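Local atomic coordinates of periplasmic solute binding protein (Candidatus liberibacter, PDB entry 4CL2), a protein that binds manganese and zinc ions as a periplasmic solute-binding protein and probably delivers them for uptake into the cell. Residues G173-L178 against G242-D247; M109-A114 against S150-K155; K185-W190 against H213-I218; S12-I17 against M115-N120. All coordinates share one frame; numbering follows the deposited sequence. Where two conformers were deposited one is given.

Contact 1 of 4, residues G173-L178 against G242-D247; sequences GCLVYL and GVLYVD. With MN (manganese (II) ion), chain L; SO4 (sulfate ion), chain F.
The backbones of the two segments come nearest at Cys174 and Val246, whose CA atoms lie 6.7 Å apart. Here the loop that leads into helix 176-182 faces the chain as it leaves strand 239-244. Both belong to the C-terminal alpha/beta lobe of a family 9 solute-binding protein, next to the metal site. The contact is apolar and buried. Cys174 packs on Val246. Its CB rests 3.6 Å from CG2 of Val246. SG faces both methyls of the same valine, 3.8 Å from CG2 and 3.9 Å from CG1. It gets there because chi1 of 55° places SG between the backbone N and the carbonyl carbon of Cys174. Leu175, the N-cap residue, works with the ends of its branches. CD1 meets CD1 of Leu244 at 4.0 Å, and the two leucines cross at about a right angle. CD2 turns instead to CG1 of Val246, so one leucine bridges two residues of the other segment. Ile270 of helix 259-274 and Phe168 of strand 167-170 also pack on Leu175. Helix 259-274 thus closes over this layer.

The packing borders the manganese site. Glu172 directly precedes 173-178, and Asp247 ends 242-247; both are ligands. His106 is the third protein ligand. The carbonyl O of Val246, just before Asp247, accepts a hydrogen bond from Trp108 NE1. Asp247 binds the manganese ion through both carboxylate oxygens, OD1 at 2.5 Å and OD2 at a longer 2.7 Å.

Contact 2 of 4, residues M109-A114 against S150-K155; sequences MSLTNA and SILPLK. With SO4 (sulfate ion), chain E.
Leu111, in the first turn of helix 111-128, packs against Ile151, Leu152 and Lys155 of helix 133-158. This is a small apolar helix-to-helix contact. Helix 133-158 is the long helix that runs along both lobes, consistent with the rigid spine of family 9 solute-binding proteins. The CA atoms of Leu111 and Ile151 are 7.2 Å apart.

Ser150 opens the second segment and takes no part in the packing. Its OG donates a hydrogen bond of 2.6 Å to O2 of a sulfate ion, probably from the crystallisation liquor, which Arg264 also holds. Ile151 comes next. Its CG2 lies 4.1 Å from CD1 of Leu111, and the two side chains slide past each other in opposite directions. The rest of Ile151 leads away, and Leu267 of helix 259-274 touches it too. Leu152 uses CD1, which sits 4.1 Å from CD2 of Leu111. The two methyls of Leu111 are therefore divided between neighbouring residues. Its CG is anti to the backbone N (chi1 173°), which sends the branch out to them. The helix is kinked at 153 and 154, and Pro153 has no N-H to give. Lys155 returns to the contact one turn after Ile151. Its extended chain brings only CD near Leu111, 4.5 Å from CD2.

The start of helix 111-128 is fixed separately. Asp181 accepts hydrogen bonds from Ser110 and Thr112. Ser110 is the N-cap, and its OG accepts from Asn113 N at 2.9 Å with an angle of 165° at the hydrogen.

Contact 3 of 4, residues K185-W190 against H213-I218; sequences KSLYLW and HKIKFI
The beta-alpha connection from strand 185-188 through helix 200-212 to strand 217-221, in the C-terminal alpha/beta lobe, brings Leu187 and Leu189 against Ile215 and Ile218. The touching parts run at 43° to each other. Strand 167-170 pairs in parallel with 185-188, and its Val169 packs on both isoleucines. The four residues in contact are buried.

Two methyl-to-methyl meetings make up the contact. Leu187 CD1 lies 3.7 Å from Ile215 CD1, with the two side chains set at a slant. Leu189 and Ile218 instead reach toward each other tip to tip. Here a single methyl of Ile218, CD1, fits against both branches of the leucine, 4.1 Å from CD1 and 4.2 Å from CD2. An extended chain lets Ile218 reach this far, with CG1 anti to its backbone N (chi1 179°) and chi2 also near 180°. The chain turns a corner at Leu189, just where the second meeting takes place.

Two helices also pack on these residues. Gln209 of helix 200-212 touches Leu187, and Ala206 of that helix touches Leu189. Val232 of helix 227-236 lies on both Leu189 and Ile218. Trp167 also links the two segments: it stacks with His213 and makes a cation-pi contact with Lys185.

Ile215 is placed by the end of helix 200-212, which closes in a Schellman motif. Lys214, at positive phi, is the C-prime residue. Its N bonds to Arg211 O, and Ile215 N bonds to Met210 O.

Contact 4 of 4, residues S12-I17 against M115-N120; sequences SIIGDI and MIYIEN
Ile17 and Tyr117 both carry the next side-chain carbon beside the backbone N, with chi1 of -71° for CG1 of the isoleucine and -82° for CG of the tyrosine. These torsions lean the two groups into the gap between helices 12-22 and 111-128. The axes of 12-17 and 115-120 approach to 10.8 Å and cross at -63°. The CA atoms of Ile17 and Ile118, at 6.8 Å, are the nearest pair.

Ile17 does most of the work on its side and uses two separate ends. Its CD1 lies 4.2 Å from CD2 of Tyr117, meeting the ring at a slant. Its CG2, anti to the backbone N, meets CG1 of Ile118 at 4.0 Å. Those two isoleucines cross at about a right angle. Ile14, one turn earlier, adds a looser touch. Its CG1 stands near the plane of the Tyr117 ring, at the edge, 4.4 Å from CE2. The tyrosine thus receives one residue at its edge and another obliquely.

The polar end of Tyr117 is settled beyond the two helices. Its OH is hydrogen-bonded to Asn60 OD1, in the loop after strand 56-59, which anchors the far end of the ring. Trp108 touches the same side chain. Tyr143 of helix 133-158 packs on Ile118, and Tyr259 of helix 259-274 packs on Ile17.

All the touching residues are buried. This is plain helix packing in the N-terminal lobe of the family 9 solute-binding fold, where helix 12-22 follows the first strand of the parallel sheet.

How the contacts relate
Contact 1 is nearest the metal, since Asp247 is a manganese ligand. The side chains of Tyr117 and Leu189 are about 11 and 13 Å from the manganese ion. The centres of contacts 1 and 2 are about 13 Å apart. Met109 joins the two: its CE is 3.9 Å from Val246 CG1. Contact 3 is nested in the chain loop that contact 1 closes, and Gly173 N probably hydrogen-bonds to Trp190 O at 2.7 Å. Contacts 2 and 4 both use helix 111-128, and 115-120 follows 109-114 directly in the sequence. Contact 4 reaches contact 1 through Ile13 CD1, 3.8 Å from Val246 O. Contacts 3 and 4 lie on opposite sides of the chain's centre, their centres about 28 Å apart.

Contact 1 of 4, residues G173-L178 against G242-D247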
# COMPACT_ATOMS: atom_id res chain seq x y z
N GLY A 173 -7.45 0.36 8.81
CA GLY A 173 -6.08 0.59 9.40
C GLY A 173 -5.00 0.62 8.35
O GLY A 173 -4.01 -0.16 8.39
N CYS A 174 -5.11 1.55 7.41
CA CYS A 174 -4.25 1.58 6.25
C CYS A 174 -2.97 2.38 6.46
O CYS A 174 -2.14 2.36 5.58
CB CYS A 174 -5.04 2.17 5.07
SG CYS A 174 -5.76 3.78 5.37
N LEU A 175 -2.87 3.13 7.54
CA LEU A 175 -1.71 4.05 7.71
C LEU A 175 -0.81 3.64 8.84
O LEU A 175 0.08 4.44 9.25
CB LEU A 175 -2.11 5.54 7.93
CG LEU A 175 -2.89 6.17 6.78
CD1 LEU A 175 -3.23 7.63 7.09
CD2 LEU A 175 -2.22 6.04 5.43
N VAL A 176 -0.95 2.42 9.36
CA VAL A 176 -0.17 2.05 10.54
C VAL A 176 1.34 2.05 10.24
O VAL A 176 2.13 2.43 11.14
CB VAL A 176 -0.59 0.73 11.16
CG1 VAL A 176 -2.05 0.84 11.61
CG2 VAL A 176 -0.42 -0.45 10.20
N TYR A 177 1.73 1.63 9.05
CA TYR A 177 3.14 1.73 8.65
C TYR A 177 3.64 3.15 8.41
O TYR A 177 4.83 3.46 8.74
CB TYR A 177 3.44 0.84 7.47
CG TYR A 177 3.26 -0.64 7.76
CD1 TYR A 177 1.99 -1.27 7.60
CD2 TYR A 177 4.31 -1.43 8.20
CE1 TYR A 177 1.82 -2.63 7.87
CE2 TYR A 177 4.15 -2.77 8.46
CZ TYR A 177 2.89 -3.39 8.29
OH TYR A 177 2.77 -4.73 8.58
N LEU A 178 2.81 4.03 7.83
CA LEU A 178 3.13 5.43 7.74
C LEU A 178 3.36 6.05 9.13
O LEU A 178 4.28 6.84 9.35
CB LEU A 178 2.05 6.20 7.01
CG LEU A 178 2.44 7.61 6.58
CD1 LEU A 178 3.56 7.53 5.57
CD2 LEU A 178 1.26 8.35 6.02
N GLY A 242 -11.90 13.68 4.38
CA GLY A 242 -12.06 13.27 2.97
C GLY A 242 -11.45 11.91 2.65
O GLY A 242 -11.14 11.14 3.57
N VAL A 243 -11.22 11.64 1.37
CA VAL A 243 -10.83 10.36 0.83
C VAL A 243 -9.37 10.23 0.50
O VAL A 243 -8.82 11.03 -0.25
CB VAL A 243 -11.62 10.04 -0.46
CG1 VAL A 243 -11.23 8.69 -1.00
CG2 VAL A 243 -13.12 10.09 -0.25
N LEU A 244 -8.71 9.21 1.05
CA LEU A 244 -7.33 8.86 0.72
C LEU A 244 -7.31 7.67 -0.23
O LEU A 244 -8.21 6.88 -0.28
CB LEU A 244 -6.52 8.45 1.95
CG LEU A 244 -6.55 9.48 3.09
CD1 LEU A 244 -5.81 8.91 4.35
CD2 LEU A 244 -5.90 10.81 2.69
N TYR A 245 -6.21 7.59 -0.98
CA TYR A 245 -5.96 6.43 -1.91
C TYR A 245 -4.86 5.60 -1.27
O TYR A 245 -3.68 6.04 -1.04
CB TYR A 245 -5.50 6.92 -3.29
CG TYR A 245 -6.63 7.45 -4.10
CD1 TYR A 245 -7.13 8.68 -3.86
CD2 TYR A 245 -7.25 6.64 -5.04
CE1 TYR A 245 -8.21 9.17 -4.56
CE2 TYR A 245 -8.35 7.12 -5.73
CZ TYR A 245 -8.81 8.37 -5.48
OH TYR A 245 -9.91 8.92 -6.14
N VAL A 246 -5.21 4.36 -0.91
CA VAL A 246 -4.30 3.47 -0.17
C VAL A 246 -4.26 2.01 -0.66
O VAL A 246 -3.18 1.41 -0.69
CB VAL A 246 -4.55 3.48 1.34
CG1 VAL A 246 -4.36 4.86 1.93
CG2 VAL A 246 -5.92 2.96 1.68
N ASP A 247 -5.39 1.44 -1.10
CA ASP A 247 -5.48 -0.01 -1.34
C ASP A 247 -5.33 -0.41 -2.79
O ASP A 247 -5.18 -1.58 -3.08
CB ASP A 247 -6.80 -0.55 -0.82
CG ASP A 247 -6.82 -0.68 0.70
OD1 ASP A 247 -5.74 -0.73 1.28
OD2 ASP A 247 -7.95 -0.70 1.24
MN MN L . -6.68 -2.66 2.57
S SO4 F . -10.78 5.89 -9.02
O1 SO4 F . -10.88 5.95 -7.56
O2 SO4 F . -12.18 5.67 -9.44
O3 SO4 F . -9.96 4.78 -9.49
O4 SO4 F . -10.39 7.19 -9.63

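Contact 2 of 4, residues M109-A114 against S150-K155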
# COMPACT_ATOMS: atom_id res chain seq x y z
N MET A 109 2.60 1.96 2.48
CA MET A 109 2.26 3.34 2.87
C MET A 109 3.35 3.86 3.82
O MET A 109 3.16 3.94 5.02
CB MET A 109 0.89 3.44 3.51
CG MET A 109 -0.25 3.06 2.60
SD MET A 109 -0.40 4.02 1.10
CE MET A 109 -0.59 5.70 1.72
N SER A 110 4.53 4.08 3.27
CA SER A 110 5.71 4.40 4.05
C SER A 110 6.82 4.74 3.06
O SER A 110 7.04 4.06 2.06
CB SER A 110 6.13 3.24 4.96
OG SER A 110 7.51 3.21 5.31
N LEU A 111 7.57 5.76 3.41
CA LEU A 111 8.70 6.21 2.58
C LEU A 111 9.84 5.20 2.73
O LEU A 111 10.43 4.77 1.75
CB LEU A 111 9.13 7.66 2.97
CG LEU A 111 10.44 8.15 2.26
CD1 LEU A 111 10.22 8.10 0.79
CD2 LEU A 111 10.63 9.58 2.77
N THR A 112 10.15 4.80 3.95
CA THR A 112 11.20 3.81 4.18
C THR A 112 10.86 2.54 3.45
O THR A 112 11.70 1.91 2.79
CB THR A 112 11.36 3.51 5.67
OG1 THR A 112 11.72 4.72 6.34
CG2 THR A 112 12.38 2.48 5.89
N ASN A 113 9.61 2.10 3.59
CA ASN A 113 9.25 0.85 2.97
C ASN A 113 9.21 0.86 1.46
O ASN A 113 9.47 -0.14 0.83
CB ASN A 113 7.94 0.32 3.56
CG ASN A 113 8.04 0.01 5.05
OD1 ASN A 113 9.12 -0.11 5.63
ND2 ASN A 113 6.89 -0.18 5.70
N ALA A 114 8.85 1.98 0.86
CA ALA A 114 8.91 2.09 -0.59
C ALA A 114 10.28 1.67 -1.05
O ALA A 114 10.42 0.95 -2.04
CB ALA A 114 8.62 3.55 -1.00
N SER A 150 9.88 13.42 -4.31
CA SER A 150 8.48 13.83 -4.18
C SER A 150 7.91 13.78 -2.80
O SER A 150 7.04 14.60 -2.46
CB SER A 150 7.49 13.00 -5.04
OG SER A 150 7.65 13.33 -6.40
N ILE A 151 8.33 12.77 -2.04
CA ILE A 151 7.68 12.43 -0.81
C ILE A 151 8.40 13.04 0.38
O ILE A 151 7.76 13.52 1.36
CB ILE A 151 7.53 10.89 -0.65
CG1 ILE A 151 6.72 10.31 -1.80
CG2 ILE A 151 6.93 10.53 0.70
CD1 ILE A 151 5.41 11.04 -2.07
N LEU A 152 9.72 13.11 0.34
CA LEU A 152 10.39 13.72 1.48
C LEU A 152 9.98 15.09 1.87
O LEU A 152 9.81 15.39 3.07
CB LEU A 152 11.93 13.57 1.29
CG LEU A 152 12.71 13.97 2.49
CD1 LEU A 152 12.39 13.17 3.78
CD2 LEU A 152 14.19 13.82 2.16
N PRO A 153 9.71 16.03 0.91
CA PRO A 153 9.24 17.31 1.36
C PRO A 153 7.91 17.32 2.14
O PRO A 153 7.67 18.15 3.00
CB PRO A 153 9.15 18.15 0.04
CG PRO A 153 10.00 17.43 -0.94
CD PRO A 153 10.05 15.99 -0.53
N LEU A 154 7.07 16.35 1.84
CA LEU A 154 5.78 16.17 2.55
C LEU A 154 6.05 15.68 4.00
O LEU A 154 5.48 16.20 4.96
CB LEU A 154 4.95 15.18 1.82
CG LEU A 154 4.51 15.70 0.42
CD1 LEU A 154 3.79 14.59 -0.33
CD2 LEU A 154 3.60 16.89 0.60
N LYS A 155 6.97 14.70 4.12
CA LYS A 155 7.41 14.28 5.48
C LYS A 155 7.95 15.43 6.29
O LYS A 155 7.58 15.67 7.43
CB LYS A 155 8.40 13.13 5.41
CG LYS A 155 8.87 12.66 6.79
CD LYS A 155 10.04 11.65 6.70
CE LYS A 155 10.38 11.26 8.13
NZ LYS A 155 11.50 10.28 8.14
S SO4 E . 6.86 16.74 -7.14
O1 SO4 E . 6.40 17.54 -6.00
O2 SO4 E . 6.28 15.40 -6.99
O3 SO4 E . 8.34 16.69 -7.10
O4 SO4 E . 6.45 17.30 -8.42

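Contact 3 of 4, residues K185-W190 against H213-I218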
# COMPACT_ATOMS: atom_id res chain seq x y z
N LYS A 185 0.91 8.53 15.97
CA LYS A 185 0.01 7.45 16.46
C LYS A 185 -1.14 7.24 15.47
O LYS A 185 -1.44 8.15 14.74
CB LYS A 185 -0.56 7.89 17.80
CG LYS A 185 0.51 8.00 18.90
CD LYS A 185 0.26 9.24 19.77
CE LYS A 185 0.92 10.51 19.19
NZ LYS A 185 0.26 11.74 19.70
N SER A 186 -1.70 6.03 15.37
CA SER A 186 -2.79 5.74 14.35
C SER A 186 -4.02 5.27 15.21
O SER A 186 -3.91 4.71 16.36
CB SER A 186 -2.43 4.73 13.13
OG SER A 186 -2.89 5.09 11.71
N LEU A 187 -5.17 5.59 14.69
CA LEU A 187 -6.46 5.14 15.20
C LEU A 187 -7.27 4.83 13.96
O LEU A 187 -7.07 5.47 12.93
CB LEU A 187 -7.18 6.22 15.97
CG LEU A 187 -7.14 6.35 17.48
CD1 LEU A 187 -8.12 7.48 17.81
CD2 LEU A 187 -7.58 5.05 18.15
N TYR A 188 -8.11 3.80 14.05
CA TYR A 188 -8.89 3.39 12.90
C TYR A 188 -10.11 2.62 13.35
O TYR A 188 -10.22 2.24 14.52
CB TYR A 188 -8.08 2.63 11.85
CG TYR A 188 -7.25 1.52 12.41
CD1 TYR A 188 -7.81 0.27 12.66
CD2 TYR A 188 -5.91 1.74 12.78
CE1 TYR A 188 -7.03 -0.75 13.21
CE2 TYR A 188 -5.15 0.73 13.34
CZ TYR A 188 -5.68 -0.50 13.51
OH TYR A 188 -4.88 -1.47 14.06
N LEU A 189 -11.02 2.39 12.40
CA LEU A 189 -12.32 1.75 12.70
C LEU A 189 -12.35 0.21 12.45
O LEU A 189 -13.13 -0.50 13.11
CB LEU A 189 -13.42 2.46 11.88
CG LEU A 189 -13.45 3.97 11.97
CD1 LEU A 189 -14.65 4.57 11.22
CD2 LEU A 189 -13.53 4.41 13.40
N TRP A 190 -11.55 -0.26 11.51
CA TRP A 190 -11.35 -1.70 11.24
C TRP A 190 -9.99 -1.91 10.64
O TRP A 190 -9.50 -1.11 9.86
CB TRP A 190 -12.52 -2.29 10.38
CG TRP A 190 -12.73 -1.54 9.07
CD1 TRP A 190 -12.01 -1.69 7.94
CD2 TRP A 190 -13.65 -0.46 8.81
NE1 TRP A 190 -12.48 -0.83 6.97
CE2 TRP A 190 -13.47 -0.06 7.48
CE3 TRP A 190 -14.61 0.17 9.55
CZ2 TRP A 190 -14.20 0.97 6.91
CZ3 TRP A 190 -15.38 1.18 8.96
CH2 TRP A 190 -15.17 1.55 7.64
N HIS A 213 -8.18 12.66 23.16
CA HIS A 213 -7.02 13.38 22.60
C HIS A 213 -7.37 14.54 21.70
O HIS A 213 -6.51 15.08 21.06
CB HIS A 213 -6.08 12.44 21.86
CG HIS A 213 -5.69 11.24 22.66
ND1 HIS A 213 -4.89 11.33 23.78
CD2 HIS A 213 -6.00 9.93 22.52
CE1 HIS A 213 -4.74 10.13 24.30
NE2 HIS A 213 -5.40 9.26 23.55
N LYS A 214 -8.64 14.96 21.68
CA LYS A 214 -9.03 16.14 20.91
C LYS A 214 -8.55 16.03 19.46
O LYS A 214 -8.06 17.00 18.88
CB LYS A 214 -8.54 17.43 21.57
CG LYS A 214 -9.33 17.82 22.82
CD LYS A 214 -9.09 19.30 23.16
CE LYS A 214 -9.88 19.77 24.38
NZ LYS A 214 -9.49 19.04 25.61
N ILE A 215 -8.76 14.86 18.88
CA ILE A 215 -8.36 14.61 17.50
C ILE A 215 -9.32 15.31 16.53
O ILE A 215 -10.53 15.30 16.72
CB ILE A 215 -8.28 13.11 17.23
CG1 ILE A 215 -7.22 12.50 18.17
CG2 ILE A 215 -7.93 12.90 15.77
CD1 ILE A 215 -7.22 11.00 18.28
N LYS A 216 -8.76 15.97 15.53
CA LYS A 216 -9.49 16.92 14.72
C LYS A 216 -10.08 16.38 13.39
O LYS A 216 -11.04 16.90 12.90
CB LYS A 216 -8.54 18.08 14.38
CG LYS A 216 -8.02 18.83 15.60
CD LYS A 216 -9.13 19.55 16.31
CE LYS A 216 -8.62 20.16 17.61
NZ LYS A 216 -9.77 20.47 18.50
N PHE A 217 -9.46 15.34 12.87
CA PHE A 217 -9.82 14.79 11.55
C PHE A 217 -9.83 13.27 11.51
O PHE A 217 -8.96 12.56 12.11
CB PHE A 217 -8.85 15.32 10.45
CG PHE A 217 -9.06 16.78 10.13
CD1 PHE A 217 -9.99 17.17 9.17
CD2 PHE A 217 -8.32 17.74 10.79
CE1 PHE A 217 -10.19 18.52 8.90
CE2 PHE A 217 -8.52 19.10 10.55
CZ PHE A 217 -9.46 19.48 9.61
N ILE A 218 -10.77 12.77 10.71
CA ILE A 218 -10.80 11.35 10.34
C ILE A 218 -11.06 11.18 8.85
O ILE A 218 -11.95 11.84 8.33
CB ILE A 218 -11.87 10.54 11.19
CG1 ILE A 218 -11.91 9.06 10.75
CG2 ILE A 218 -13.21 11.24 11.16
CD1 ILE A 218 -12.72 8.17 11.73

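Contact 4 of 4, residues S12-I17 against M115-N120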
# COMPACT_ATOMS: atom_id res chain seq x y z
N SER A 12 -2.05 -3.86 -8.21
CA SER A 12 -1.64 -2.71 -9.04
C SER A 12 -0.44 -1.98 -8.51
O SER A 12 0.41 -1.54 -9.28
CB SER A 12 -2.82 -1.72 -9.20
OG SER A 12 -3.39 -1.30 -7.94
N ILE A 13 -0.34 -1.82 -7.20
CA ILE A 13 0.76 -1.06 -6.65
C ILE A 13 2.09 -1.75 -6.95
O ILE A 13 3.05 -1.09 -7.39
CB ILE A 13 0.60 -0.82 -5.17
CG1 ILE A 13 -0.64 0.11 -4.99
CG2 ILE A 13 1.90 -0.32 -4.54
CD1 ILE A 13 -0.84 0.49 -3.51
N ILE A 14 2.15 -3.04 -6.75
CA ILE A 14 3.39 -3.77 -7.07
C ILE A 14 3.71 -3.81 -8.55
O ILE A 14 4.85 -3.61 -8.97
CB ILE A 14 3.36 -5.19 -6.43
CG1 ILE A 14 3.30 -5.07 -4.90
CG2 ILE A 14 4.53 -6.04 -6.88
CD1 ILE A 14 3.16 -6.42 -4.19
N GLY A 15 2.68 -3.94 -9.39
CA GLY A 15 2.87 -3.85 -10.81
C GLY A 15 3.49 -2.56 -11.26
O GLY A 15 4.41 -2.55 -12.12
N ASP A 16 3.04 -1.44 -10.69
CA ASP A 16 3.56 -0.15 -11.09
C ASP A 16 5.01 0.06 -10.62
O ASP A 16 5.87 0.60 -11.36
CB ASP A 16 2.66 0.98 -10.55
CG ASP A 16 3.17 2.33 -10.96
OD1 ASP A 16 3.03 2.71 -12.14
OD2 ASP A 16 3.76 3.00 -10.10
N ILE A 17 5.31 -0.41 -9.41
CA ILE A 17 6.71 -0.35 -8.90
C ILE A 17 7.60 -1.13 -9.82
O ILE A 17 8.66 -0.68 -10.27
CB ILE A 17 6.79 -0.89 -7.47
CG1 ILE A 17 6.11 0.07 -6.51
CG2 ILE A 17 8.27 -1.03 -7.06
CD1 ILE A 17 5.81 -0.56 -5.18
N MET A 115 11.33 2.14 -0.35
CA MET A 115 12.72 1.78 -0.73
C MET A 115 13.00 0.28 -0.63
O MET A 115 13.72 -0.30 -1.44
CB MET A 115 13.75 2.52 0.06
CG MET A 115 13.51 3.99 0.22
SD MET A 115 13.62 4.73 -1.46
CE MET A 115 12.79 6.31 -1.28
N ILE A 116 12.38 -0.38 0.36
CA ILE A 116 12.51 -1.84 0.55
C ILE A 116 11.75 -2.62 -0.54
O ILE A 116 12.31 -3.60 -1.07
CB ILE A 116 12.03 -2.24 1.96
CG1 ILE A 116 12.98 -1.58 2.96
CG2 ILE A 116 12.00 -3.76 2.07
CD1 ILE A 116 12.50 -1.71 4.39
N TYR A 117 10.54 -2.21 -0.88
CA TYR A 117 9.79 -2.78 -2.02
C TYR A 117 10.66 -2.72 -3.28
O TYR A 117 10.85 -3.72 -3.99
CB TYR A 117 8.47 -2.08 -2.30
CG TYR A 117 7.29 -2.50 -1.43
CD1 TYR A 117 7.22 -2.22 -0.07
CD2 TYR A 117 6.20 -3.18 -1.98
CE1 TYR A 117 6.12 -2.57 0.71
CE2 TYR A 117 5.13 -3.54 -1.19
CZ TYR A 117 5.07 -3.28 0.13
OH TYR A 117 3.99 -3.62 0.94
N ILE A 118 11.21 -1.57 -3.53
CA ILE A 118 12.03 -1.36 -4.75
C ILE A 118 13.24 -2.28 -4.74
O ILE A 118 13.53 -2.92 -5.75
CB ILE A 118 12.42 0.13 -4.85
CG1 ILE A 118 11.17 0.96 -5.19
CG2 ILE A 118 13.52 0.33 -5.90
CD1 ILE A 118 11.35 2.44 -4.94
N GLU A 119 13.97 -2.34 -3.60
CA GLU A 119 15.18 -3.14 -3.47
C GLU A 119 14.86 -4.61 -3.67
O GLU A 119 15.59 -5.34 -4.37
CB GLU A 119 15.88 -2.88 -2.14
CG GLU A 119 16.97 -3.88 -1.86
CD GLU A 119 18.09 -3.90 -2.89
OE1 GLU A 119 18.19 -2.96 -3.73
OE2 GLU A 119 18.85 -4.90 -2.89
N ASN A 120 13.77 -5.10 -3.04
CA ASN A 120 13.48 -6.53 -3.17
C ASN A 120 13.08 -6.84 -4.60
O ASN A 120 13.37 -7.96 -5.10
CB ASN A 120 12.32 -6.91 -2.22
CG ASN A 120 12.81 -7.03 -0.80
OD1 ASN A 120 13.98 -7.32 -0.58
ND2 ASN A 120 11.97 -6.78 0.17